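Ammonium transporter (Kuenenia stuttgartiensis, PDB 6EU6) probably senses extracellular ammonium as the membrane-embedded Amt domain of a histidine kinase and passes the signal across the membrane. Local coordinates at residues Gly219-Asn224 with Leu237-Thr242. Sequence-based numbering, arbitrary orientation.
Sequences GWFGFN and LVILNT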
loop_
_atom_site.group_PDB
_atom_site.type_symbol
_atom_site.label_atom_id
_atom_site.label_comp_id
_atom_site.label_asym_id
_atom_site.label_seq_id
_atom_site.Cartn_x
_atom_site.Cartn_y
_atom_site.Cartn_z
ATOM N N GLY A 219 6.165 1.445 -5.412
ATOM C CA GLY A 219 7.306 2.034 -4.717
ATOM C C GLY A 219 8.335 2.741 -5.569
ATOM O O GLY A 219 8.905 3.767 -5.145
ATOM N N TRP A 220 8.589 2.203 -6.764
ATOM C CA TRP A 220 9.575 2.817 -7.693
ATOM C C TRP A 220 9.145 4.203 -8.123
ATOM O O TRP A 220 9.992 5.031 -8.455
ATOM C CB TRP A 220 9.859 1.909 -8.936
ATOM C CG TRP A 220 11.158 1.273 -8.835
ATOM C CD1 TRP A 220 12.365 1.913 -8.758
ATOM C CD2 TRP A 220 11.451 -0.135 -8.824
ATOM N NE1 TRP A 220 13.392 0.968 -8.672
ATOM C CE2 TRP A 220 12.866 -0.280 -8.749
ATOM C CE3 TRP A 220 10.683 -1.275 -8.959
ATOM C CZ2 TRP A 220 13.488 -1.501 -8.733
ATOM C CZ3 TRP A 220 11.315 -2.502 -8.932
ATOM C CH2 TRP A 220 12.711 -2.594 -8.813
ATOM N N PHE A 221 7.824 4.483 -8.093
ATOM C CA PHE A 221 7.354 5.833 -8.306
ATOM C C PHE A 221 7.949 6.831 -7.320
ATOM O O PHE A 221 8.379 7.975 -7.721
ATOM C CB PHE A 221 5.806 5.944 -8.288
ATOM C CG PHE A 221 5.104 5.215 -9.425
ATOM C CD1 PHE A 221 5.673 5.112 -10.697
ATOM C CD2 PHE A 221 3.883 4.600 -9.211
ATOM C CE1 PHE A 221 5.008 4.441 -11.709
ATOM C CE2 PHE A 221 3.240 3.904 -10.225
ATOM C CZ PHE A 221 3.809 3.852 -11.470
ATOM N N GLY A 222 7.997 6.421 -6.044
ATOM C CA GLY A 222 8.645 7.244 -5.027
ATOM C C GLY A 222 10.160 7.245 -5.187
ATOM O O GLY A 222 10.845 8.242 -4.988
ATOM N N PHE A 223 10.689 6.080 -5.493
ATOM C CA PHE A 223 12.151 5.938 -5.676
ATOM C C PHE A 223 12.674 6.919 -6.697
ATOM O O PHE A 223 13.607 7.715 -6.414
ATOM C CB PHE A 223 12.388 4.484 -6.068
ATOM C CG PHE A 223 13.719 3.953 -5.694
ATOM C CD1 PHE A 223 14.780 4.093 -6.599
ATOM C CD2 PHE A 223 13.869 3.151 -4.612
ATOM C CE1 PHE A 223 16.020 3.539 -6.282
ATOM C CE2 PHE A 223 15.125 2.661 -4.247
ATOM C CZ PHE A 223 16.193 2.885 -5.093
ATOM N N ASN A 224 11.973 6.977 -7.848
ATOM C CA ASN A 224 12.312 7.893 -8.933
ATOM C C ASN A 224 11.834 9.337 -8.715
ATOM O O ASN A 224 12.619 10.274 -8.754
ATOM C CB ASN A 224 11.779 7.372 -10.266
ATOM C CG ASN A 224 12.660 6.252 -10.853
ATOM O OD1 ASN A 224 12.421 5.100 -10.679
ATOM N ND2 ASN A 224 13.638 6.644 -11.610
ATOM N N LEU A 237 6.680 13.866 -15.052
ATOM C CA LEU A 237 7.503 13.315 -16.125
ATOM C C LEU A 237 8.243 12.102 -15.617
ATOM O O LEU A 237 8.294 11.090 -16.311
ATOM C CB LEU A 237 8.488 14.383 -16.669
ATOM C CG LEU A 237 9.573 13.923 -17.671
ATOM C CD1 LEU A 237 8.926 13.347 -18.883
ATOM C CD2 LEU A 237 10.446 15.138 -18.023
ATOM N N VAL A 238 8.851 12.226 -14.429
ATOM C CA VAL A 238 9.698 11.138 -13.903
ATOM C C VAL A 238 8.813 9.891 -13.679
ATOM O O VAL A 238 9.182 8.762 -13.986
ATOM C CB VAL A 238 10.322 11.563 -12.593
ATOM C CG1 VAL A 238 10.924 10.366 -11.878
ATOM C CG2 VAL A 238 11.376 12.615 -12.911
ATOM N N ILE A 239 7.652 10.131 -13.066
ATOM C CA ILE A 239 6.745 8.992 -12.757
ATOM C C ILE A 239 6.161 8.344 -14.000
ATOM O O ILE A 239 6.072 7.137 -14.078
ATOM C CB ILE A 239 5.704 9.474 -11.758
ATOM C CG1 ILE A 239 6.464 9.596 -10.434
ATOM C CG2 ILE A 239 4.550 8.488 -11.652
ATOM C CD1 ILE A 239 5.741 10.035 -9.217
ATOM N N LEU A 240 5.758 9.165 -14.960
ATOM C CA LEU A 240 5.300 8.669 -16.245
ATOM C C LEU A 240 6.395 7.870 -16.935
ATOM O O LEU A 240 6.168 6.746 -17.369
ATOM C CB LEU A 240 4.832 9.830 -17.130
ATOM C CG LEU A 240 4.385 9.389 -18.541
ATOM C CD1 LEU A 240 3.159 8.432 -18.476
ATOM C CD2 LEU A 240 4.078 10.557 -19.479
ATOM N N ASN A 241 7.637 8.369 -16.930
ATOM C CA ASN A 241 8.682 7.584 -17.527
ATOM C C ASN A 241 8.905 6.281 -16.779
ATOM O O ASN A 241 9.210 5.247 -17.394
ATOM C CB ASN A 241 10.014 8.351 -17.548
ATOM C CG ASN A 241 10.029 9.478 -18.535
ATOM O OD1 ASN A 241 9.230 9.539 -19.500
ATOM N ND2 ASN A 241 10.946 10.423 -18.291
ATOM N N THR A 242 8.840 6.302 -15.435
ATOM C CA THR A 242 9.027 5.076 -14.710
ATOM C C THR A 242 7.963 4.043 -15.142
ATOM O O THR A 242 8.253 2.926 -15.386
ATOM C CB THR A 242 8.945 5.389 -13.201
ATOM O OG1 THR A 242 10.015 6.292 -12.891
ATOM C CG2 THR A 242 9.064 4.145 -12.375
#
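Phe221 and Thr242 have the most surface buried here, followed by Ile239. The Phe221 ring meets both partners along its CD1 side. Ile239 CG2 makes an off-centre CH-pi contact, 4.1 Å from the centroid of the Phe221 ring and 29° from the ring normal. CG2 stands anti to the backbone N in Ile239, which turns this methyl to the ring. The other branch runs roughly at right angles to it, and Ile239 CD1 lies 3.7 Å from Phe221 O. Thr242 CG2 comes 3.9 Å from Phe221 CD1 and also approaches Trp220 CB at 4.2 Å. The hydroxyl is turned back to its own helix: Thr242 OG1 donates to Val238 O at 2.8 Å. That carbonyl also accepts from Thr242 N, and the two donors reach it from opposite faces of its plane. These residues join helices 206-226 and 234-261, consecutive membrane helices of the Amt fold, whose short segments run 137° apart with axes 9.0 Å from each other. Phe221 also meets Phe21 and Phe98 of a neighbouring subunit edge-to-face, so the contact borders the interface of the trimer. Farther along, Asn224 CB touches both Thr242 OG1 and Val238 CG1, 3.5 Å from the latter. An alanine in place of Thr242 would probably leave a gap beside Phe221 CD1 and Trp220 CB, and Val238 O would lose its side-chain donor. Ser284 touches both Val238 and Thr242, and Leu277 of helix 266-280 packs on Thr242.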